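Local coordinates for replication initiation and membrane attachment protein (Geobacillus stearothermophilus 10, PDB 5WTN) that forms a tetramer and, as a primosomal protein, probably helps load the replicative helicase when DNA replication is initiated or restarted, at residues S162-V168 with E282-R288; S198-D202 with K234-F238. All coordinates share one frame; numbering follows the deposited sequence.

Interaction 1: residues S162-V168 with E282-R288; sequences SDVFSAV and EPRLVER
Phe165 lies against Glu287 and Val168 against Arg284 as strand 165-168 and strand 283-287 run antiparallel, their axes 4.6 Å apart at closest approach and their N-to-C directions 152° apart. Ser166 and Val286 form a hydrogen-bonded pair: Ser166 N gives its hydrogen to Val286 O at 3.0 Å, and Val286 N returns one to Ser166 O at 3.2 Å. Val168 and Arg284 exchange a second such pair of bonds. Between them, Ala167 and Leu285 are a non-hydrogen-bonded pair, and the CA-H of Ala167 faces Arg284 O. Beyond Phe165 the ladder ends in a weak bond from Arg288 N to Val164 O. This two-stranded ribbon joins distant parts of a largely helical region, tying the end of helix 161-164 to the last residues of the modelled chain. On the face of Ala167 and Leu285, Leu285 CD1 packs on Phe165 CB at 3.7 Å, with CD2 over one face of the ring. The edge of that ring meets a backbone carbonyl, Phe165 CD1 standing 3.5 Å from Val286 O. Leu285 also packs on Phe127 of the second subunit, whose Lys83 forms a salt bridge with Glu287. On the other face, Val168 CG2 touches Val286 CG2 at 3.9 Å, the two side chains crossing at about a right angle. Arg288, bent at chi3 (73°), folds back over the helix end. Ser162 O sits over the centre of one guanidinium face, 3.5 Å from Arg288 CZ, while Asp163 OD1, well out of the guanidinium plane and 4.3 Å from Arg288 NH2, offers a charge but no hydrogen bond.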
loop_
_atom_site.group_PDB
_atom_site.type_symbol
_atom_site.label_atom_id
_atom_site.label_comp_id
_atom_site.label_asym_id
_atom_site.label_seq_id
_atom_site.Cartn_x
_atom_site.Cartn_y
_atom_site.Cartn_z
ATOM N N SER A 162 3.928 24.831 20.959
ATOM C CA SER A 162 4.653 25.766 21.815
ATOM C C SER A 162 4.980 25.150 23.174
ATOM O O SER A 162 5.974 25.526 23.801
ATOM C CB SER A 162 3.845 27.041 21.990
ATOM O OG SER A 162 2.484 26.741 22.245
ATOM N N ASP A 163 4.147 24.202 23.616
ATOM C CA ASP A 163 4.394 23.442 24.838
ATOM C C ASP A 163 5.668 22.606 24.752
ATOM O O ASP A 163 6.413 22.520 25.716
ATOM C CB ASP A 163 3.207 22.514 25.152
ATOM C CG ASP A 163 1.995 23.260 25.738
ATOM O OD1 ASP A 163 2.126 24.462 26.080
ATOM O OD2 ASP A 163 0.907 22.638 25.863
ATOM N N VAL A 164 5.874 21.944 23.617
ATOM C CA VAL A 164 6.965 20.978 23.414
ATOM C C VAL A 164 8.219 21.498 22.714
ATOM O O VAL A 164 9.272 20.851 22.738
ATOM C CB VAL A 164 6.406 19.783 22.605
ATOM C CG1 VAL A 164 7.361 18.596 22.587
ATOM C CG2 VAL A 164 5.096 19.380 23.200
ATOM N N PHE A 165 8.122 22.678 22.110
ATOM C CA PHE A 165 9.187 23.160 21.225
ATOM C C PHE A 165 9.468 24.645 21.395
ATOM O O PHE A 165 8.599 25.407 21.836
ATOM C CB PHE A 165 8.790 22.943 19.767
ATOM C CG PHE A 165 8.734 21.507 19.355
ATOM C CD1 PHE A 165 9.905 20.770 19.211
ATOM C CD2 PHE A 165 7.505 20.897 19.069
ATOM C CE1 PHE A 165 9.857 19.434 18.821
ATOM C CE2 PHE A 165 7.440 19.546 18.674
ATOM C CZ PHE A 165 8.614 18.816 18.547
ATOM N N SER A 166 10.676 25.055 21.019
ATOM C CA SER A 166 11.029 26.475 20.942
ATOM C C SER A 166 11.867 26.750 19.694
ATOM O O SER A 166 12.453 25.829 19.111
ATOM C CB SER A 166 11.790 26.920 22.196
ATOM O OG SER A 166 10.909 27.109 23.292
ATOM N N ALA A 167 11.927 28.015 19.284
ATOM C CA ALA A 167 12.705 28.393 18.102
ATOM C C ALA A 167 13.918 29.218 18.516
ATOM O O ALA A 167 13.797 30.175 19.288
ATOM C CB ALA A 167 11.842 29.174 17.121
ATOM N N VAL A 168 15.090 28.853 18.012
ATOM C CA VAL A 168 16.288 29.634 18.308
ATOM C C VAL A 168 17.131 29.823 17.064
ATOM O O VAL A 168 17.177 28.945 16.202
ATOM C CB VAL A 168 17.138 28.979 19.404
ATOM C CG1 VAL A 168 16.427 29.060 20.742
ATOM C CG2 VAL A 168 17.427 27.540 19.045
ATOM N N GLU A 282 18.813 31.572 9.816
ATOM C CA GLU A 282 17.612 30.698 9.899
ATOM C C GLU A 282 17.283 30.182 11.302
ATOM O O GLU A 282 18.189 29.875 12.075
ATOM C CB GLU A 282 17.733 29.468 8.989
ATOM C CG GLU A 282 17.753 29.718 7.501
ATOM C CD GLU A 282 17.647 28.415 6.712
ATOM O OE1 GLU A 282 16.522 28.098 6.235
ATOM O OE2 GLU A 282 18.678 27.698 6.594
ATOM N N PRO A 283 15.978 29.998 11.598
ATOM C CA PRO A 283 15.536 29.506 12.913
ATOM C C PRO A 283 15.752 28.013 13.054
ATOM O O PRO A 283 15.641 27.289 12.060
ATOM C CB PRO A 283 14.035 29.803 12.920
ATOM C CG PRO A 283 13.816 30.801 11.816
ATOM C CD PRO A 283 14.847 30.480 10.784
ATOM N N ARG A 284 16.037 27.560 14.272
ATOM C CA ARG A 284 16.253 26.138 14.536
ATOM C C ARG A 284 15.217 25.599 15.535
ATOM O O ARG A 284 14.865 26.270 16.514
ATOM C CB ARG A 284 17.689 25.913 15.036
ATOM C CG ARG A 284 18.031 24.473 15.412
ATOM C CD ARG A 284 19.548 24.255 15.441
ATOM N NE ARG A 284 19.926 22.996 16.089
ATOM C CZ ARG A 284 20.309 22.894 17.360
ATOM N NH1 ARG A 284 20.369 23.977 18.131
ATOM N NH2 ARG A 284 20.636 21.709 17.860
ATOM N N LEU A 285 14.710 24.399 15.272
ATOM C CA LEU A 285 13.728 23.793 16.154
ATOM C C LEU A 285 14.441 22.960 17.227
ATOM O O LEU A 285 15.325 22.146 16.916
ATOM C CB LEU A 285 12.757 22.932 15.350
ATOM C CG LEU A 285 11.553 22.312 16.064
ATOM C CD1 LEU A 285 10.492 23.330 16.505
ATOM C CD2 LEU A 285 10.940 21.257 15.174
ATOM N N VAL A 286 14.063 23.184 18.487
ATOM C CA VAL A 286 14.665 22.489 19.626
ATOM C C VAL A 286 13.597 22.128 20.670
ATOM O O VAL A 286 12.496 22.708 20.657
ATOM C CB VAL A 286 15.759 23.353 20.279
ATOM C CG1 VAL A 286 16.996 23.432 19.387
ATOM C CG2 VAL A 286 15.219 24.744 20.564
ATOM N N GLU A 287 13.911 21.171 21.553
ATOM C CA GLU A 287 13.006 20.805 22.650
ATOM C C GLU A 287 12.970 21.898 23.710
ATOM O O GLU A 287 13.925 22.670 23.852
ATOM C CB GLU A 287 13.464 19.521 23.329
ATOM C CG GLU A 287 13.740 18.351 22.407
ATOM C CD GLU A 287 14.081 17.080 23.186
ATOM O OE1 GLU A 287 14.442 16.070 22.541
ATOM O OE2 GLU A 287 13.983 17.092 24.442
ATOM N N ARG A 288 11.886 21.947 24.478
ATOM C CA ARG A 288 11.769 22.940 25.549
ATOM C C ARG A 288 11.945 22.338 26.949
ATOM O O ARG A 288 12.696 21.379 27.134
ATOM C CB ARG A 288 10.439 23.700 25.456
ATOM C CG ARG A 288 10.466 24.984 26.252
ATOM C CD ARG A 288 9.209 25.787 26.066
ATOM N NE ARG A 288 8.083 25.194 26.766
ATOM C CZ ARG A 288 6.980 25.855 27.103
ATOM N NH1 ARG A 288 6.864 27.141 26.805
ATOM N NH2 ARG A 288 5.993 25.232 27.747
#

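Interaction 2: residues S198-D202 with K234-F238; sequences SYVLD and KKLAF
Lys234 meets Leu201 with the far part of its side chain, which reaches across to the loop's backbone carbonyl. Its CE lies 3.1 Å from Leu201 O, and the bend at chi3 (67°) leaves the ammonium beside that oxygen; Lys234 NZ is 3.3 Å from Leu201 O, but the angle is too poor for a hydrogen bond. The ammonium has a long, weak ion pair with Asp203. Lys235, next along, uses both its backbone and its side chain: Leu201 CD1 rests 3.7 Å from Lys235 CA, and the extended chain then reaches the hydroxyl end of Tyr199, where Lys235 CD is 3.3 Å from Tyr199 OH. The two side chains cross obliquely, CE standing obliquely to the ring and NZ staying near the hydroxyl end. A water bridges this ammonium to the loop, accepting from Lys235 NZ at 3.1 Å and donating to Tyr199 O at 3.3 Å. Both polar ends converge on Asp121 of the second subunit, which forms a salt bridge with Lys235 and a hydrogen bond with Tyr199 OH. The arrangement is a loop packed on a helix: residues 198-202, irregular in backbone, lie against helix 227-240, and Leu201 drops its side chain onto the helix surface made by Lys234, Lys235 and, one turn later, Phe238. With CG anti to the backbone N (chi1 171°), Phe238 presents a ring face to Leu201. Leu201 CD2 sits over its centre, 3.9 Å from the Phe238 centroid and 9° off the normal, a CH-pi contact. The other methyl, Leu201 CD1, touches Phe238 CB at 4.0 Å. Met123 of the second subunit packs on Leu201, Lys235 and Phe238 together.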
loop_
_atom_site.group_PDB
_atom_site.type_symbol
_atom_site.label_atom_id
_atom_site.label_comp_id
_atom_site.label_asym_id
_atom_site.label_seq_id
_atom_site.Cartn_x
_atom_site.Cartn_y
_atom_site.Cartn_z
ATOM N N SER A 198 -3.219 19.162 12.389
ATOM C CA SER A 198 -3.105 20.593 12.471
ATOM C C SER A 198 -2.440 20.841 13.786
ATOM O O SER A 198 -3.079 20.731 14.830
ATOM C CB SER A 198 -4.491 21.227 12.432
ATOM O OG SER A 198 -5.234 20.718 11.335
ATOM N N TYR A 199 -1.162 21.194 13.753
ATOM C CA TYR A 199 -0.510 21.556 14.997
ATOM C C TYR A 199 -1.107 22.893 15.445
ATOM O O TYR A 199 -1.676 23.628 14.615
ATOM C CB TYR A 199 1.023 21.588 14.862
ATOM C CG TYR A 199 1.605 22.695 14.013
ATOM C CD1 TYR A 199 1.605 24.007 14.453
ATOM C CD2 TYR A 199 2.210 22.419 12.793
ATOM C CE1 TYR A 199 2.148 25.024 13.687
ATOM C CE2 TYR A 199 2.769 23.432 12.024
ATOM C CZ TYR A 199 2.729 24.735 12.477
ATOM O OH TYR A 199 3.266 25.758 11.724
ATOM N N VAL A 200 -1.015 23.198 16.740
ATOM C CA VAL A 200 -1.508 24.482 17.233
ATOM C C VAL A 200 -0.455 25.167 18.079
ATOM O O VAL A 200 0.431 24.497 18.619
ATOM C CB VAL A 200 -2.809 24.348 18.047
ATOM C CG1 VAL A 200 -3.999 24.182 17.117
ATOM C CG2 VAL A 200 -2.714 23.196 19.023
ATOM N N LEU A 201 -0.544 26.496 18.166
ATOM C CA LEU A 201 0.345 27.268 19.025
ATOM C C LEU A 201 -0.506 28.007 20.029
ATOM O O LEU A 201 -1.570 28.520 19.688
ATOM C CB LEU A 201 1.164 28.283 18.226
ATOM C CG LEU A 201 2.259 27.852 17.247
ATOM C CD1 LEU A 201 2.618 29.031 16.339
ATOM C CD2 LEU A 201 3.505 27.343 17.957
ATOM N N ASP A 202 -0.038 28.086 21.270
ATOM C CA ASP A 202 -0.756 28.829 22.301
ATOM C C ASP A 202 -0.745 30.324 21.989
ATOM O O ASP A 202 0.308 30.899 21.713
ATOM C CB ASP A 202 -0.136 28.573 23.676
ATOM C CG ASP A 202 -1.171 28.544 24.785
ATOM O OD1 ASP A 202 -2.064 27.672 24.743
ATOM O OD2 ASP A 202 -1.090 29.393 25.697
ATOM N N LYS A 234 0.754 34.505 14.595
ATOM C CA LYS A 234 1.225 33.604 15.635
ATOM C C LYS A 234 2.444 32.807 15.185
ATOM O O LYS A 234 3.450 32.760 15.882
ATOM C CB LYS A 234 0.097 32.641 16.028
ATOM C CG LYS A 234 -0.597 32.949 17.351
ATOM C CD LYS A 234 -1.968 32.256 17.448
ATOM C CE LYS A 234 -1.867 30.732 17.534
ATOM N NZ LYS A 234 -3.139 30.012 17.138
ATOM N N LYS A 235 2.359 32.185 14.015
ATOM C CA LYS A 235 3.435 31.314 13.553
ATOM C C LYS A 235 4.659 32.140 13.253
ATOM O O LYS A 235 5.780 31.716 13.521
ATOM C CB LYS A 235 3.023 30.529 12.309
ATOM C CG LYS A 235 1.692 29.819 12.424
ATOM C CD LYS A 235 1.631 28.637 11.466
ATOM C CE LYS A 235 0.306 27.884 11.563
ATOM N NZ LYS A 235 0.120 26.998 10.375
ATOM N N LEU A 236 4.440 33.324 12.692
ATOM C CA LEU A 236 5.548 34.187 12.318
ATOM C C LEU A 236 6.286 34.686 13.564
ATOM O O LEU A 236 7.520 34.618 13.651
ATOM C CB LEU A 236 5.032 35.335 11.469
ATOM C CG LEU A 236 4.662 34.847 10.069
ATOM C CD1 LEU A 236 3.968 35.941 9.257
ATOM C CD2 LEU A 236 5.914 34.342 9.362
ATOM N N ALA A 237 5.512 35.151 14.537
ATOM C CA ALA A 237 6.054 35.617 15.802
ATOM C C ALA A 237 6.845 34.519 16.492
ATOM O O ALA A 237 7.914 34.765 17.054
ATOM C CB ALA A 237 4.936 36.088 16.704
ATOM N N PHE A 238 6.314 33.305 16.464
ATOM C CA PHE A 238 6.931 32.218 17.196
ATOM C C PHE A 238 8.190 31.761 16.483
ATOM O O PHE A 238 9.226 31.539 17.106
ATOM C CB PHE A 238 5.949 31.061 17.345
ATOM C CG PHE A 238 6.570 29.810 17.899
ATOM C CD1 PHE A 238 6.539 29.548 19.261
ATOM C CD2 PHE A 238 7.185 28.887 17.054
ATOM C CE1 PHE A 238 7.121 28.385 19.767
ATOM C CE2 PHE A 238 7.770 27.735 17.550
ATOM C CZ PHE A 238 7.737 27.480 18.904
HETATM O O HOH W 1 -2.051 25.417 11.892
#

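How the interactions relate
The centres of interactions 1 and 2 lie about 11 Å apart, and the pairing of 162-168 with 282-288 encloses, along the chain, both segments of interaction 2. They meet directly: Ser162 OG probably hydrogen-bonds to Asp202 N at 3.0 Å, fastening the short helix of interaction 1 to the loop of interaction 2. Phe238, whose ring carries Leu201, also touches the ribbon, with its CZ 3.7 Å from Phe165 O and its backbone O 3.5 Å from Ala167 CB. Phe161 is shared as well, its ring meeting those of Phe165 and Tyr199. Both contacts border the second subunit, so they contribute to one side of an interface within the tetramer.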